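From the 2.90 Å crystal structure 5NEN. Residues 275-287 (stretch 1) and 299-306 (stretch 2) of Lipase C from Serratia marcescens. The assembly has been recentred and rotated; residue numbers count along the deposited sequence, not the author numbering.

Stretch 1 275-287: TSPVDGTVVGLNI
Stretch 2 (299-306) HLMDVVPS

How does stretch 1 approach its partner? Ser276 to Val278 pass as loop beside Val303; the CA-to-CB bonds of Ser276 and Val278 point toward the other stretch and that of Pro277 sideways. Val278 (phi/psi -82/-174, chi1 m) sets CG2 3.6 Å from CG2 of Val303, and Pro277 CD also lies 3.6 Å from that CG2. Val278 CB rests 3.7 Å from Pro305 CG, so apolar surfaces meet here without polar pairing.

How does the chain pass Gly280? It does so at phi/psi 169/-156, with Gly280 CA 4.6 Å from Pro305 CA.

What holds the strands together? They run antiparallel. Val304 N donates to Thr281 O at 2.8 Å, nearly straight at 171°. Val282 (-135/138) lies opposite Val303 (-125/139), CA to CA 4.3 Å, as a non-hydrogen-bonded pair; both are m and share a face, CG1 to CG1 3.7 Å. Val283 (-136/139) lies opposite Asp302 (-135/154), CA to CA 5.3 Å, as a hydrogen-bonded one: Val283 N donates to Asp302 O at 2.8 Å, and Asp302 N returns to Val283 O at 2.9 Å, more bent at 140°.

How does the contact end? Gly284 turns at 105/43, angles that call for glycine. Beyond it, Asn286 (chi1 m) reaches back, ND2 3.4 Å from CG of Leu300 (chi1 m, chi2 p).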

# COMPACT_ATOMS: atom_id res chain seq x y z
N THR A 275 -6.72 12.92 -49.31
CA THR A 275 -6.75 11.97 -50.43
C THR A 275 -7.94 12.21 -51.37
O THR A 275 -8.96 12.73 -50.93
CB THR A 275 -6.82 10.53 -49.90
OG1 THR A 275 -8.05 10.33 -49.18
CG2 THR A 275 -5.64 10.24 -48.99
N SER A 276 -7.78 11.89 -52.66
CA SER A 276 -8.90 11.96 -53.62
C SER A 276 -9.96 10.88 -53.38
O SER A 276 -9.64 9.77 -52.97
CB SER A 276 -8.40 11.84 -55.06
N PRO A 277 -11.22 11.22 -53.67
CA PRO A 277 -12.34 10.27 -53.67
C PRO A 277 -12.52 9.48 -54.97
O PRO A 277 -12.56 8.25 -54.94
CB PRO A 277 -13.55 11.18 -53.42
CG PRO A 277 -13.15 12.50 -53.98
CD PRO A 277 -11.67 12.62 -53.81
N VAL A 278 -12.66 10.17 -56.09
CA VAL A 278 -12.87 9.53 -57.37
C VAL A 278 -11.54 9.06 -57.99
O VAL A 278 -10.51 9.12 -57.33
CB VAL A 278 -13.61 10.48 -58.34
CG1 VAL A 278 -14.97 10.87 -57.75
CG2 VAL A 278 -12.77 11.72 -58.62
N ASP A 279 -11.59 8.57 -59.23
CA ASP A 279 -10.38 8.21 -59.99
C ASP A 279 -10.19 8.94 -61.33
O ASP A 279 -10.75 8.54 -62.36
CB ASP A 279 -10.37 6.70 -60.26
N GLY A 280 -9.40 10.02 -61.32
CA GLY A 280 -9.07 10.74 -62.55
C GLY A 280 -8.37 12.06 -62.29
O GLY A 280 -7.76 12.23 -61.26
N THR A 281 -8.45 13.02 -63.22
CA THR A 281 -7.65 14.25 -63.09
C THR A 281 -8.03 15.20 -61.93
O THR A 281 -8.84 14.84 -61.07
CB THR A 281 -7.70 15.04 -64.40
N VAL A 282 -7.40 16.38 -61.87
CA VAL A 282 -7.73 17.35 -60.81
C VAL A 282 -7.88 18.78 -61.35
O VAL A 282 -7.09 19.25 -62.19
CB VAL A 282 -6.66 17.37 -59.66
CG1 VAL A 282 -6.45 15.98 -59.09
CG2 VAL A 282 -5.33 17.96 -60.13
N VAL A 283 -8.90 19.48 -60.86
CA VAL A 283 -9.21 20.83 -61.30
C VAL A 283 -9.53 21.71 -60.10
O VAL A 283 -10.17 21.27 -59.13
CB VAL A 283 -10.39 20.83 -62.32
CG1 VAL A 283 -11.50 21.79 -61.90
CG2 VAL A 283 -9.89 21.16 -63.72
N GLY A 284 -9.02 22.94 -60.15
CA GLY A 284 -9.44 23.98 -59.22
C GLY A 284 -8.46 24.34 -58.12
O GLY A 284 -8.87 24.52 -56.97
N LEU A 285 -7.18 24.46 -58.46
CA LEU A 285 -6.17 24.86 -57.49
C LEU A 285 -6.32 26.33 -57.07
O LEU A 285 -6.69 27.18 -57.88
CB LEU A 285 -4.75 24.68 -58.04
CG LEU A 285 -4.21 23.43 -58.72
CD1 LEU A 285 -3.58 23.82 -60.06
CD2 LEU A 285 -3.21 22.71 -57.83
N ASN A 286 -6.05 26.62 -55.80
CA ASN A 286 -5.58 27.95 -55.44
C ASN A 286 -4.06 27.83 -55.51
O ASN A 286 -3.42 27.35 -54.57
CB ASN A 286 -6.07 28.41 -54.06
CG ASN A 286 -7.58 28.23 -53.88
OD1 ASN A 286 -8.28 27.78 -54.79
ND2 ASN A 286 -8.09 28.59 -52.70
N ILE A 287 -3.52 28.24 -56.66
CA ILE A 287 -2.16 27.93 -57.11
C ILE A 287 -1.10 27.86 -56.00
O ILE A 287 -0.28 26.94 -55.96
CB ILE A 287 -1.72 28.96 -58.20
CG1 ILE A 287 -0.19 29.05 -58.30
CG2 ILE A 287 -2.32 30.34 -57.94
N HIS A 299 -13.19 24.45 -49.32
CA HIS A 299 -12.89 23.56 -50.43
C HIS A 299 -11.88 24.24 -51.33
O HIS A 299 -12.19 25.27 -51.92
CB HIS A 299 -14.16 23.22 -51.22
N LEU A 300 -10.68 23.68 -51.42
CA LEU A 300 -9.65 24.32 -52.23
C LEU A 300 -9.25 23.51 -53.46
O LEU A 300 -8.35 23.92 -54.20
CB LEU A 300 -8.41 24.62 -51.37
CG LEU A 300 -8.42 25.92 -50.56
CD1 LEU A 300 -9.36 25.83 -49.36
CD2 LEU A 300 -7.01 26.30 -50.11
N MET A 301 -9.91 22.37 -53.69
CA MET A 301 -9.65 21.56 -54.89
C MET A 301 -10.83 20.64 -55.22
O MET A 301 -11.64 20.31 -54.35
CB MET A 301 -8.36 20.75 -54.70
CG MET A 301 -7.72 20.23 -55.98
SD MET A 301 -6.16 19.37 -55.66
CE MET A 301 -6.65 18.24 -54.36
N ASP A 302 -10.92 20.25 -56.50
CA ASP A 302 -11.93 19.30 -56.99
C ASP A 302 -11.25 18.29 -57.92
O ASP A 302 -10.22 18.60 -58.51
CB ASP A 302 -13.07 20.04 -57.72
N VAL A 303 -11.83 17.09 -58.04
CA VAL A 303 -11.22 15.97 -58.77
C VAL A 303 -12.19 15.41 -59.85
O VAL A 303 -13.38 15.32 -59.62
CB VAL A 303 -10.79 14.84 -57.78
CG1 VAL A 303 -9.45 15.16 -57.12
CG2 VAL A 303 -11.83 14.68 -56.72
N VAL A 304 -11.66 15.08 -61.03
CA VAL A 304 -12.48 14.73 -62.21
C VAL A 304 -12.28 13.24 -62.61
O VAL A 304 -11.20 12.67 -62.42
CB VAL A 304 -12.12 15.64 -63.45
CG1 VAL A 304 -11.38 16.88 -63.02
CG2 VAL A 304 -11.27 14.93 -64.48
N PRO A 305 -13.35 12.56 -63.06
CA PRO A 305 -13.47 11.30 -63.80
C PRO A 305 -14.28 11.45 -65.10
O PRO A 305 -15.48 11.69 -65.01
CB PRO A 305 -14.25 10.39 -62.84
CG PRO A 305 -14.77 11.32 -61.71
CD PRO A 305 -14.54 12.74 -62.22
N SER A 306 -13.66 11.34 -66.27
CA SER A 306 -14.42 11.45 -67.52
C SER A 306 -14.45 10.12 -68.26
O SER A 306 -14.90 10.06 -69.41
CB SER A 306 -13.85 12.55 -68.43
OG SER A 306 -14.12 13.86 -67.95